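Local coordinates for uncharacterized hypothetical protein (Parabacteroides merdae, PDB 4EI0), which is of unknown function, a gut-bacterial member of the DUF4466 family with an N-terminal domain built as an antiparallel beta sandwich, at residues Val13-Asn18 against Asn135-Glu140; Cys20-Leu25 against Asn34-Ala39; Ser53-Ser58 against Ser128-Ala133; Gly65-Pro70 against Arg111-Ile116; Pro70-Thr75 against Cys106-Arg111. All coordinates share one frame; numbering follows the deposited sequence.

All five contacts lie in the N-terminal beta sandwich, on the same side of the chain's centre. Interactions 2, 4 and 5 join strands of one five-stranded sheet (17-22, 35-43, 107-115, 67-75); interaction 3 belongs to the facing sheet, and interaction 1 bridges the two at their edge strands, 17-22 and 138-147. Along the chain interaction 2 closes first, whereas interactions 4 and 5 are nested within the loop of interaction 3, and everything within that of interaction 1. Centres of interactions 2 and 4 lie about 10 Å apart, those of 1 and 2 about 23 Å. Phe38, Val56, Phe68, Tyr112 and Phe129 meet between the sheets, so distant sequence segments share one core.

Interaction 1: Val13-Asn18 against Asn135-Glu140; sequences VSALSN and NGQVAE
Leu16 and Ala139 meet where the edge strands of the two sheets of a beta sandwich draw together, strand 17-22 from one sheet and strand 138-147 from the other. The chains run roughly the same way, 25° apart, but they are not paired as in a sheet: side chains do the bonding. Gln137 reaches across with its chain extended beyond CG, and its OE1 accepts from the backbone N of Leu16 at 2.9 Å, the donor standing above the carbonyl plane. NE2 donates a hydrogen bond to a water, 2.7 Å away, that in turn donates to Ser14 O, and OE1 receives a weak bond from Asn135 ND2. Asn135 also closes an Asx turn, its OD1 accepting from Gln137 N at 3.1 Å. Leu16 CD2 lies 3.5 Å from Gln137 O and also reaches Val138 CA; Leu16 packs as well on Val131 and Ala133 of strand 124-133, whose backbone bonds Ala139. Asn18 CG lies 3.6 Å from Ala139 CB. The OD1 of Asn18 is bonded to Tyr40 OH, and Glu140 pairs with Lys142. Asn18 ND2 completes the contact: it donates to Glu140 O at 3.1 Å, with that oxygen in the plane of the asparagine amide but the nitrogen well above the carbonyl plane.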
# COMPACT_ATOMS: atom_id res chain seq x y z
N VAL B 13 -8.59 -4.09 15.18
CA VAL B 13 -8.04 -3.83 16.51
C VAL B 13 -7.88 -2.32 16.84
O VAL B 13 -7.16 -1.57 16.19
CB VAL B 13 -6.75 -4.63 16.73
CG1 VAL B 13 -6.24 -4.47 18.15
CG2 VAL B 13 -7.03 -6.08 16.42
N SER B 14 -8.55 -1.87 17.89
CA SER B 14 -8.59 -0.44 18.21
C SER B 14 -7.37 -0.00 19.04
O SER B 14 -7.47 0.73 20.02
CB SER B 14 -9.90 -0.07 18.86
OG SER B 14 -10.31 -1.07 19.80
N ALA B 15 -6.22 -0.47 18.60
CA ALA B 15 -4.93 -0.22 19.24
C ALA B 15 -3.85 -0.77 18.27
O ALA B 15 -4.18 -1.43 17.28
CB ALA B 15 -4.83 -0.94 20.59
N LEU B 16 -2.59 -0.51 18.58
CA LEU B 16 -1.46 -1.12 17.87
C LEU B 16 -1.60 -2.60 17.83
O LEU B 16 -1.88 -3.22 18.86
CB LEU B 16 -0.16 -0.80 18.60
CG LEU B 16 1.11 -1.27 17.89
CD1 LEU B 16 1.13 -0.84 16.42
CD2 LEU B 16 2.27 -0.64 18.66
N SER B 17 -1.49 -3.19 16.65
CA SER B 17 -1.52 -4.62 16.52
C SER B 17 -0.45 -5.13 15.53
O SER B 17 0.16 -4.35 14.78
CB SER B 17 -2.89 -5.03 16.05
OG SER B 17 -3.02 -4.64 14.71
N ASN B 18 -0.21 -6.44 15.54
CA ASN B 18 0.83 -7.03 14.69
C ASN B 18 0.52 -8.45 14.27
O ASN B 18 -0.29 -9.11 14.88
CB ASN B 18 2.23 -6.86 15.32
CG ASN B 18 2.50 -7.71 16.60
OD1 ASN B 18 3.63 -7.71 17.11
ND2 ASN B 18 1.54 -8.45 17.07
N ASN B 135 1.84 6.51 20.43
CA ASN B 135 0.99 6.67 21.61
C ASN B 135 1.51 5.85 22.79
O ASN B 135 0.81 5.70 23.76
CB ASN B 135 -0.47 6.27 21.30
CG ASN B 135 -0.58 4.84 20.82
OD1 ASN B 135 0.44 4.20 20.55
ND2 ASN B 135 -1.82 4.37 20.64
N GLY B 136 2.73 5.32 22.70
CA GLY B 136 3.30 4.52 23.78
C GLY B 136 2.77 3.10 23.81
O GLY B 136 3.11 2.35 24.70
N GLN B 137 1.94 2.70 22.86
CA GLN B 137 1.50 1.32 22.83
C GLN B 137 2.63 0.44 22.26
O GLN B 137 3.52 0.93 21.55
CB GLN B 137 0.24 1.17 22.01
CG GLN B 137 -1.01 1.48 22.79
CD GLN B 137 -2.26 1.35 21.94
OE1 GLN B 137 -2.20 1.43 20.72
NE2 GLN B 137 -3.40 1.12 22.60
N VAL B 138 2.57 -0.84 22.61
CA VAL B 138 3.52 -1.89 22.12
C VAL B 138 2.72 -3.14 21.66
O VAL B 138 1.59 -3.29 22.05
CB VAL B 138 4.51 -2.27 23.23
CG1 VAL B 138 5.36 -1.05 23.63
CG2 VAL B 138 3.76 -2.82 24.44
N ALA B 139 3.27 -3.98 20.77
CA ALA B 139 2.71 -5.31 20.44
C ALA B 139 3.86 -6.28 20.19
O ALA B 139 4.99 -5.85 19.95
CB ALA B 139 1.79 -5.29 19.23
N GLU B 140 3.55 -7.57 20.21
CA GLU B 140 4.57 -8.61 20.13
C GLU B 140 4.00 -9.82 19.43
O GLU B 140 2.79 -10.01 19.48
CB GLU B 140 5.09 -8.99 21.55
CG GLU B 140 5.05 -10.46 21.90
CD GLU B 140 5.71 -10.74 23.25
OE1 GLU B 140 5.28 -10.13 24.25
OE2 GLU B 140 6.65 -11.56 23.29
O HOH W 1 -5.93 1.78 22.02

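Interaction 2: Cys20-Leu25 against Asn34-Ala39; sequences CIKRSL and NEIEFA
Arg23 and Glu37 form a salt bridge just beyond the last pairing of two antiparallel strands. Arg23 NE points at Glu37 OE2 from the guanidinium edge; the modelled separation of 2.5 Å is very short and its exact value doubtful, while NH2 adds a weak second bond to the same oxygen. The guanidinium and carboxylate planes are turned 51° apart. Glu37 is extended, its CG anti to the backbone N (chi1 -175°), whereas a bend at chi3 (56°) sets the arginine NE. Arg23 CD lies 3.5 Å from Ala39 CB. Backbone N-H groups anchor this end: Arg23 N donates to Glu37 O at 2.7 Å, and Glu37 N to the Ser24 hydroxyl, OG, at 2.9 Å in a nearly straight bond. Behind it, Ile21 and Ala39 exchange bonds as a hydrogen-bonded pair, Ala39 N reaching Ile21 O at 2.9 Å. On the other side of the sheet Lys22 CB lies 3.9 Å from Phe38 CE2, and Cys20 SG stands obliquely by the same ring. Phe38 faces the sandwich core, meeting the rings of Phe127 and Phe129 of strand 124-133, while strand 35-43 is flanked by strand 17-22 and, through backbone bonds, by strand 107-115.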
# COMPACT_ATOMS: atom_id res chain seq x y z
N CYS B 20 2.77 -11.82 11.92
CA CYS B 20 3.99 -12.13 11.22
C CYS B 20 3.85 -13.46 10.54
O CYS B 20 3.33 -14.39 11.14
CB CYS B 20 5.20 -12.11 12.19
SG CYS B 20 6.78 -12.02 11.31
N ILE B 21 4.31 -13.56 9.29
CA ILE B 21 4.25 -14.80 8.51
C ILE B 21 5.64 -15.16 7.98
O ILE B 21 6.36 -14.31 7.50
CB ILE B 21 3.16 -14.76 7.38
CG1 ILE B 21 3.57 -13.89 6.18
CG2 ILE B 21 1.82 -14.30 7.96
CD1 ILE B 21 2.76 -14.15 4.91
N LYS B 22 6.04 -16.41 8.16
CA LYS B 22 7.28 -16.89 7.57
C LYS B 22 7.03 -16.96 6.08
O LYS B 22 6.04 -17.54 5.66
CB LYS B 22 7.61 -18.29 8.14
CG LYS B 22 8.93 -18.88 7.63
CD LYS B 22 9.36 -20.09 8.44
CE LYS B 22 10.37 -20.96 7.67
NZ LYS B 22 9.73 -21.90 6.71
N ARG B 23 7.86 -16.32 5.27
CA ARG B 23 7.71 -16.39 3.80
C ARG B 23 8.41 -17.63 3.23
O ARG B 23 7.89 -18.29 2.36
CB ARG B 23 8.18 -15.10 3.12
CG ARG B 23 7.09 -14.03 3.20
CD ARG B 23 7.60 -12.61 2.97
NE ARG B 23 8.32 -12.43 1.71
CZ ARG B 23 7.76 -12.25 0.51
NH1 ARG B 23 6.44 -12.25 0.36
NH2 ARG B 23 8.53 -12.07 -0.56
N SER B 24 9.56 -17.97 3.77
CA SER B 24 10.21 -19.21 3.39
C SER B 24 9.25 -20.41 3.50
O SER B 24 8.48 -20.55 4.48
CB SER B 24 11.46 -19.42 4.28
OG SER B 24 12.27 -18.22 4.34
N LEU B 25 9.33 -21.34 2.55
CA LEU B 25 8.38 -22.47 2.50
C LEU B 25 8.64 -23.54 3.59
O LEU B 25 9.80 -23.87 3.89
CB LEU B 25 8.46 -23.13 1.13
CG LEU B 25 8.41 -22.22 -0.08
CD1 LEU B 25 8.74 -23.01 -1.34
CD2 LEU B 25 7.03 -21.53 -0.13
N ASN B 34 22.05 -19.68 4.45
CA ASN B 34 20.86 -19.21 3.70
C ASN B 34 20.01 -18.32 4.63
O ASN B 34 20.21 -18.24 5.84
CB ASN B 34 19.93 -20.40 3.27
CG ASN B 34 20.36 -21.08 1.99
OD1 ASN B 34 21.32 -20.70 1.39
ND2 ASN B 34 19.63 -22.14 1.58
N GLU B 35 19.04 -17.69 4.06
CA GLU B 35 18.16 -16.84 4.84
C GLU B 35 16.84 -17.53 5.19
O GLU B 35 16.38 -18.42 4.46
CB GLU B 35 17.95 -15.53 4.07
CG GLU B 35 17.21 -15.67 2.78
CD GLU B 35 17.38 -14.46 1.84
OE1 GLU B 35 18.39 -13.71 1.88
OE2 GLU B 35 16.43 -14.27 1.07
N ILE B 36 16.26 -17.15 6.33
CA ILE B 36 14.85 -17.42 6.64
C ILE B 36 14.20 -16.02 6.61
O ILE B 36 14.66 -15.07 7.28
CB ILE B 36 14.61 -18.04 8.02
CG1 ILE B 36 15.54 -19.21 8.23
CG2 ILE B 36 13.14 -18.43 8.19
CD1 ILE B 36 15.27 -19.98 9.51
N GLU B 37 13.19 -15.90 5.77
CA GLU B 37 12.54 -14.63 5.48
C GLU B 37 11.16 -14.57 6.11
O GLU B 37 10.38 -15.53 5.99
CB GLU B 37 12.37 -14.49 4.00
CG GLU B 37 11.81 -13.13 3.60
CD GLU B 37 11.57 -13.03 2.11
OE1 GLU B 37 12.17 -13.79 1.33
OE2 GLU B 37 10.76 -12.17 1.72
N PHE B 38 10.87 -13.44 6.74
CA PHE B 38 9.61 -13.22 7.46
C PHE B 38 8.98 -11.90 6.94
O PHE B 38 9.70 -10.99 6.54
CB PHE B 38 9.85 -13.13 8.97
CG PHE B 38 10.33 -14.41 9.61
CD1 PHE B 38 11.66 -14.73 9.62
CD2 PHE B 38 9.44 -15.28 10.17
CE1 PHE B 38 12.09 -15.90 10.21
CE2 PHE B 38 9.86 -16.46 10.75
CZ PHE B 38 11.19 -16.77 10.77
N ALA B 39 7.64 -11.81 6.96
CA ALA B 39 6.92 -10.58 6.63
C ALA B 39 6.17 -10.17 7.90
O ALA B 39 5.27 -10.89 8.32
CB ALA B 39 5.96 -10.79 5.47

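Interaction 3: Ser53-Ser58 against Ser128-Ala133; sequences SAQVVS and SFSVKA
Val56 sits on the face of the Phe129 ring, its CG1 over the ring centre, 3.6 Å from the centroid, a CH-pi contact inside an antiparallel sheet of the beta sandwich. CG1 is anti to the backbone N (chi1 -156°). The second methyl, CG2, touches CD2 and CE2 of the Phe129 ring, 3.5 Å from CD2. The two side chains lie side by side and point the same way. Phe129 also meets the rings of Phe38 and Tyr40 from the facing sheet. Val56 and Phe129 are a non-hydrogen-bonded pair, as are Ala54 and Val131, and all four side chains line the buried face. Alternating with them come the hydrogen-bonded pairs Ser53-Lys132, Gln55-Ser130 and Val57-Ser128, each joined by two backbone bonds; Gln55 N to Ser130 O is 2.8 Å. Strand 51-58 goes on to pair with strand 96-100, and strand 124-133 with strand 138-147. On the outer face the aliphatic part of Lys132 runs past Ser53 OG, which is 3.7 Å from Lys132 CD. There a water ties the strands together: it donates to Ser128 O at 2.7 Å, accepts from Gln55 NE2 at 3.3 Å, and is bonded to Ser130 OG at 2.7 Å.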
# COMPACT_ATOMS: atom_id res chain seq x y z
N SER B 53 8.89 2.10 15.71
CA SER B 53 10.03 1.16 15.58
C SER B 53 9.57 -0.28 15.61
O SER B 53 8.48 -0.60 16.08
CB SER B 53 11.10 1.40 16.64
OG SER B 53 10.61 1.11 17.95
N ALA B 54 10.44 -1.15 15.09
CA ALA B 54 10.19 -2.60 15.07
C ALA B 54 11.47 -3.32 15.52
O ALA B 54 12.56 -2.82 15.32
CB ALA B 54 9.79 -3.02 13.67
N GLN B 55 11.33 -4.50 16.09
CA GLN B 55 12.46 -5.23 16.54
C GLN B 55 12.24 -6.73 16.41
O GLN B 55 11.11 -7.18 16.45
CB GLN B 55 12.69 -4.83 18.02
CG GLN B 55 13.57 -5.73 18.79
CD GLN B 55 13.75 -5.27 20.20
OE1 GLN B 55 14.34 -4.24 20.47
NE2 GLN B 55 13.26 -6.07 21.13
N VAL B 56 13.31 -7.50 16.19
CA VAL B 56 13.22 -8.97 16.28
C VAL B 56 14.39 -9.44 17.13
O VAL B 56 15.53 -8.96 16.96
CB VAL B 56 13.38 -9.70 14.98
CG1 VAL B 56 12.71 -11.06 15.12
CG2 VAL B 56 12.85 -8.92 13.86
N VAL B 57 14.09 -10.34 18.06
CA VAL B 57 15.09 -11.02 18.87
C VAL B 57 15.07 -12.47 18.41
O VAL B 57 14.04 -13.11 18.48
CB VAL B 57 14.76 -10.91 20.39
CG1 VAL B 57 15.74 -11.75 21.21
CG2 VAL B 57 14.75 -9.45 20.87
N SER B 58 16.17 -12.97 17.88
CA SER B 58 16.30 -14.40 17.55
C SER B 58 16.92 -15.15 18.70
O SER B 58 17.61 -14.55 19.52
CB SER B 58 17.20 -14.62 16.33
OG SER B 58 18.47 -14.10 16.59
N SER B 128 11.13 -13.59 18.34
CA SER B 128 10.17 -12.69 18.96
C SER B 128 10.20 -11.33 18.29
O SER B 128 11.19 -10.59 18.39
CB SER B 128 10.46 -12.59 20.46
OG SER B 128 9.46 -11.73 21.03
N PHE B 129 9.13 -11.03 17.56
CA PHE B 129 8.99 -9.74 16.83
C PHE B 129 8.20 -8.78 17.71
O PHE B 129 7.28 -9.21 18.44
CB PHE B 129 8.20 -9.90 15.54
CG PHE B 129 8.85 -10.77 14.49
CD1 PHE B 129 8.81 -12.14 14.59
CD2 PHE B 129 9.57 -10.21 13.45
CE1 PHE B 129 9.42 -12.94 13.64
CE2 PHE B 129 10.18 -11.00 12.51
CZ PHE B 129 10.10 -12.37 12.60
N SER B 130 8.54 -7.50 17.67
CA SER B 130 7.79 -6.50 18.46
C SER B 130 7.84 -5.15 17.79
O SER B 130 8.67 -4.90 16.89
CB SER B 130 8.35 -6.41 19.87
OG SER B 130 9.72 -6.08 19.85
N VAL B 131 6.90 -4.30 18.19
CA VAL B 131 6.63 -3.02 17.56
C VAL B 131 6.26 -1.98 18.64
O VAL B 131 5.63 -2.33 19.63
CB VAL B 131 5.49 -3.12 16.48
CG1 VAL B 131 4.21 -3.72 17.06
CG2 VAL B 131 5.22 -1.77 15.82
N LYS B 132 6.66 -0.73 18.42
CA LYS B 132 6.24 0.41 19.23
C LYS B 132 5.54 1.46 18.34
O LYS B 132 6.00 1.70 17.24
CB LYS B 132 7.46 1.09 19.88
CG LYS B 132 8.23 0.22 20.90
CD LYS B 132 9.41 1.02 21.49
CE LYS B 132 10.58 0.19 22.01
NZ LYS B 132 10.63 -0.03 23.48
N ALA B 133 4.49 2.09 18.85
CA ALA B 133 3.84 3.25 18.20
C ALA B 133 3.94 4.54 19.03
O ALA B 133 4.25 4.53 20.22
CB ALA B 133 2.37 2.94 17.96
O HOH W 2 11.35 -8.28 19.68

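Interaction 4: Gly65-Pro70 against Arg111-Ile116; sequences GTYFDP and RYYYII
Tyr67 and Tyr113 pair across two antiparallel strands with rings nearly parallel, planes at 16°, yet offset until little of one ring covers the other. Tyr67 CG takes the crowded position between its backbone N and carbonyl carbon (chi1 77°), and Tyr67 CE1 comes within 3.6 Å of Tyr113 CD2; the two side chains point the same way. Tyr113 N meets Tyr67 O at 2.9 Å. On the other face Phe68 and Tyr112 form a non-hydrogen-bonded pair, and the edge of Tyr112 is directed at the face of Phe68. Tyr112 CB touches Phe68 CE1 at 3.6 Å, and Phe68 also packs on Val56 of the opposing sheet. Thr66 splits its branches: OG1 accepts from Ile115 N at 3.1 Å and is also bonded to Ala63 O, while CG2 reaches Tyr112 OH at 3.6 Å. Ile115 CG1 lies against the backbone of Gly65. At the far end Asp69 N donates to Arg111 O at 2.9 Å. Strand 107-115 pairs on its other edge with strand 35-43, so the pair sits within the sheet, and its Phe68-Tyr112 face belongs to the aromatic core between two sheets of a beta sandwich.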
# COMPACT_ATOMS: atom_id res chain seq x y z
N GLY B 65 24.60 -9.83 7.87
CA GLY B 65 23.62 -9.75 6.80
C GLY B 65 22.20 -9.94 7.28
O GLY B 65 21.27 -9.75 6.52
N THR B 66 22.01 -10.33 8.53
CA THR B 66 20.67 -10.38 9.15
C THR B 66 20.15 -8.91 9.28
O THR B 66 20.85 -8.03 9.77
CB THR B 66 20.77 -11.01 10.53
OG1 THR B 66 21.20 -12.36 10.37
CG2 THR B 66 19.45 -10.97 11.29
N TYR B 67 19.00 -8.62 8.70
CA TYR B 67 18.49 -7.26 8.69
C TYR B 67 16.98 -7.20 8.44
O TYR B 67 16.37 -8.18 8.04
CB TYR B 67 19.23 -6.40 7.62
CG TYR B 67 18.82 -6.64 6.22
CD1 TYR B 67 18.95 -7.86 5.66
CD2 TYR B 67 18.29 -5.61 5.44
CE1 TYR B 67 18.56 -8.10 4.37
CE2 TYR B 67 17.90 -5.84 4.14
CZ TYR B 67 18.04 -7.09 3.62
OH TYR B 67 17.67 -7.38 2.34
N PHE B 68 16.40 -6.02 8.71
CA PHE B 68 15.09 -5.63 8.20
C PHE B 68 15.34 -4.78 6.98
O PHE B 68 16.08 -3.83 7.04
CB PHE B 68 14.39 -4.72 9.20
CG PHE B 68 13.51 -5.40 10.18
CD1 PHE B 68 12.33 -6.02 9.77
CD2 PHE B 68 13.75 -5.29 11.53
CE1 PHE B 68 11.45 -6.58 10.68
CE2 PHE B 68 12.89 -5.87 12.43
CZ PHE B 68 11.73 -6.50 12.01
N ASP B 69 14.69 -5.10 5.88
CA ASP B 69 14.71 -4.23 4.72
C ASP B 69 13.89 -3.00 5.17
O ASP B 69 12.89 -3.14 5.87
CB ASP B 69 14.12 -5.07 3.55
CG ASP B 69 13.73 -4.30 2.31
OD1 ASP B 69 13.48 -3.10 2.32
OD2 ASP B 69 13.54 -4.98 1.28
N PRO B 70 14.37 -1.79 4.84
CA PRO B 70 13.74 -0.59 5.34
C PRO B 70 12.46 -0.19 4.58
O PRO B 70 11.88 0.88 4.88
CB PRO B 70 14.85 0.48 5.18
CG PRO B 70 15.64 0.01 3.98
CD PRO B 70 15.57 -1.49 4.01
N ARG B 111 10.00 -6.73 5.80
CA ARG B 111 10.64 -8.04 5.63
C ARG B 111 11.89 -8.14 6.43
O ARG B 111 12.75 -7.25 6.37
CB ARG B 111 10.90 -8.25 4.17
CG ARG B 111 9.60 -8.42 3.42
CD ARG B 111 9.81 -8.52 1.93
NE ARG B 111 8.51 -8.58 1.31
CZ ARG B 111 8.29 -8.41 0.03
NH1 ARG B 111 9.29 -8.17 -0.80
NH2 ARG B 111 7.05 -8.46 -0.42
N TYR B 112 11.98 -9.20 7.23
CA TYR B 112 13.16 -9.51 8.03
C TYR B 112 13.82 -10.76 7.45
O TYR B 112 13.13 -11.74 7.13
CB TYR B 112 12.76 -9.76 9.47
CG TYR B 112 13.79 -10.40 10.39
CD1 TYR B 112 14.85 -9.68 10.90
CD2 TYR B 112 13.65 -11.71 10.80
CE1 TYR B 112 15.77 -10.25 11.75
CE2 TYR B 112 14.57 -12.30 11.63
CZ TYR B 112 15.61 -11.57 12.11
OH TYR B 112 16.50 -12.14 12.98
N TYR B 113 15.14 -10.68 7.34
CA TYR B 113 15.98 -11.73 6.79
C TYR B 113 16.97 -12.18 7.87
O TYR B 113 17.79 -11.39 8.33
CB TYR B 113 16.73 -11.18 5.58
CG TYR B 113 15.80 -10.82 4.46
CD1 TYR B 113 15.43 -11.75 3.50
CD2 TYR B 113 15.30 -9.54 4.34
CE1 TYR B 113 14.59 -11.42 2.46
CE2 TYR B 113 14.46 -9.19 3.31
CZ TYR B 113 14.11 -10.13 2.38
OH TYR B 113 13.26 -9.76 1.42
N TYR B 114 16.82 -13.42 8.33
CA TYR B 114 17.72 -14.01 9.27
C TYR B 114 18.70 -14.85 8.46
O TYR B 114 18.27 -15.77 7.76
CB TYR B 114 16.97 -14.91 10.22
CG TYR B 114 17.80 -15.68 11.19
CD1 TYR B 114 18.28 -15.08 12.33
CD2 TYR B 114 18.04 -17.04 11.03
CE1 TYR B 114 19.00 -15.79 13.29
CE2 TYR B 114 18.75 -17.77 11.99
CZ TYR B 114 19.25 -17.15 13.10
OH TYR B 114 19.94 -17.82 14.04
N ILE B 115 20.00 -14.56 8.55
CA ILE B 115 21.01 -15.37 7.84
C ILE B 115 21.45 -16.44 8.86
O ILE B 115 21.92 -16.11 9.92
CB ILE B 115 22.19 -14.55 7.33
CG1 ILE B 115 21.74 -13.37 6.47
CG2 ILE B 115 23.10 -15.42 6.44
CD1 ILE B 115 20.93 -13.73 5.23
N ILE B 116 21.23 -17.72 8.52
CA ILE B 116 21.43 -18.86 9.41
C ILE B 116 22.90 -19.00 9.70
O ILE B 116 23.69 -19.10 8.77
CB ILE B 116 20.80 -20.18 8.79
CG1 ILE B 116 19.31 -20.00 8.53
CG2 ILE B 116 21.00 -21.38 9.66
CD1 ILE B 116 18.68 -21.01 7.60
O HOH W 3 10.99 -4.54 4.43

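Interaction 5: Pro70-Thr75 against Cys106-Arg111; sequences PNSYYT and CAATLR
Tyr74 and Ala107 meet through a hydroxyl: Tyr74 OH donates to Ala107 O, with the oxygen at the ring's edge and the hydroxyl in the plane of that carbonyl; the modelled distance between Tyr74 OH and Ala107 O, 2.5 Å, is unusually short and its exact value doubtful. Thr105 OG1 is a second partner of Ala107 O and a weak one of Tyr74 OH. Ser72 OG, anti to its own backbone N (chi1 168°), accepts from Thr109 N at 3.1 Å. Thr109 O in turn receives Tyr73 N at 3.0 Å, so both backbone polar atoms of Thr109 are used. Further along, Arg111 N finds no carbonyl of the other strand: a water accepts from it at 2.8 Å and donates to Asn71 O, and also to Asp69 O, filling the place where strand 67-75 is interrupted. The guanidinium of Arg111 lies flat on Tyr73 in a cation-pi stack, planes 5° apart and CZ 3.7 Å from the ring centroid. Arg111 NH2 also salt-bridges Asp81, and Tyr73 OH is bonded to Asp69, so each member of the stack has an acidic partner. Beyond the sheet, Tyr74 stacks on Tyr74 of the second subunit, and Ala107 packs on its Ile82. The contact is thus a strongly twisted strand pair, 115° between directions, at a broken strand whose far end enters the subunit interface of the beta sandwich.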
# COMPACT_ATOMS: atom_id res chain seq x y z
N PRO B 70 14.37 -1.79 4.84
CA PRO B 70 13.74 -0.59 5.34
C PRO B 70 12.46 -0.19 4.58
O PRO B 70 11.88 0.88 4.88
CB PRO B 70 14.85 0.48 5.18
CG PRO B 70 15.64 0.01 3.98
CD PRO B 70 15.57 -1.49 4.01
N ASN B 71 12.05 -0.96 3.55
CA ASN B 71 10.86 -0.61 2.81
C ASN B 71 9.65 -1.32 3.35
O ASN B 71 9.73 -2.48 3.65
CB ASN B 71 10.97 -0.94 1.34
CG ASN B 71 12.07 -0.16 0.68
OD1 ASN B 71 11.91 0.99 0.30
ND2 ASN B 71 13.19 -0.81 0.50
N SER B 72 8.54 -0.62 3.48
CA SER B 72 7.30 -1.31 3.72
C SER B 72 6.77 -1.70 2.36
O SER B 72 6.84 -0.93 1.43
CB SER B 72 6.28 -0.45 4.47
OG SER B 72 5.01 -1.05 4.43
N TYR B 73 6.27 -2.92 2.27
CA TYR B 73 5.72 -3.49 1.04
C TYR B 73 4.21 -3.42 1.13
O TYR B 73 3.64 -4.20 1.84
CB TYR B 73 6.22 -4.95 0.88
CG TYR B 73 7.71 -4.92 0.49
CD1 TYR B 73 8.08 -4.79 -0.85
CD2 TYR B 73 8.69 -4.92 1.45
CE1 TYR B 73 9.42 -4.69 -1.19
CE2 TYR B 73 10.02 -4.81 1.11
CZ TYR B 73 10.37 -4.69 -0.22
OH TYR B 73 11.69 -4.52 -0.56
N TYR B 74 3.61 -2.46 0.43
CA TYR B 74 2.18 -2.33 0.28
C TYR B 74 1.79 -3.10 -1.01
O TYR B 74 2.66 -3.44 -1.81
CB TYR B 74 1.77 -0.81 0.24
CG TYR B 74 2.16 -0.06 1.51
CD1 TYR B 74 1.45 -0.26 2.69
CD2 TYR B 74 3.26 0.75 1.54
CE1 TYR B 74 1.81 0.37 3.86
CE2 TYR B 74 3.63 1.39 2.71
CZ TYR B 74 2.88 1.21 3.86
OH TYR B 74 3.34 1.75 5.04
N THR B 75 0.55 -3.49 -1.16
CA THR B 75 0.13 -4.26 -2.34
C THR B 75 -0.79 -3.41 -3.15
O THR B 75 -1.68 -2.82 -2.59
CB THR B 75 -0.65 -5.52 -1.92
OG1 THR B 75 0.18 -6.34 -1.11
CG2 THR B 75 -1.07 -6.33 -3.13
N CYS B 106 0.54 4.69 9.58
CA CYS B 106 -0.20 3.86 10.54
C CYS B 106 -0.14 2.36 10.27
O CYS B 106 -0.69 1.59 11.03
CB CYS B 106 -1.64 4.31 10.59
SG CYS B 106 -2.54 4.14 9.06
N ALA B 107 0.51 1.93 9.19
CA ALA B 107 0.47 0.51 8.81
C ALA B 107 1.65 0.21 7.92
O ALA B 107 1.97 1.00 7.02
CB ALA B 107 -0.87 0.09 8.15
N ALA B 108 2.33 -0.90 8.19
CA ALA B 108 3.47 -1.27 7.34
C ALA B 108 3.71 -2.77 7.44
O ALA B 108 3.32 -3.41 8.40
CB ALA B 108 4.72 -0.54 7.75
N THR B 109 4.35 -3.31 6.41
CA THR B 109 4.84 -4.68 6.43
C THR B 109 6.29 -4.71 6.04
O THR B 109 6.64 -4.26 4.96
CB THR B 109 4.08 -5.55 5.45
OG1 THR B 109 2.72 -5.54 5.80
CG2 THR B 109 4.58 -7.01 5.47
N LEU B 110 7.12 -5.11 6.97
CA LEU B 110 8.56 -5.09 6.79
C LEU B 110 9.02 -6.51 6.68
O LEU B 110 8.47 -7.38 7.36
CB LEU B 110 9.27 -4.44 7.97
CG LEU B 110 9.03 -2.95 8.26
CD1 LEU B 110 9.75 -2.63 9.55
CD2 LEU B 110 9.50 -2.08 7.08
N ARG B 111 10.00 -6.73 5.80
CA ARG B 111 10.64 -8.04 5.63
C ARG B 111 11.89 -8.14 6.43
O ARG B 111 12.75 -7.25 6.37
CB ARG B 111 10.90 -8.25 4.17
CG ARG B 111 9.60 -8.42 3.42
CD ARG B 111 9.81 -8.52 1.93
NE ARG B 111 8.51 -8.58 1.31
CZ ARG B 111 8.29 -8.41 0.03
NH1 ARG B 111 9.29 -8.17 -0.80
NH2 ARG B 111 7.05 -8.46 -0.42
O HOH W 3 10.99 -4.54 4.43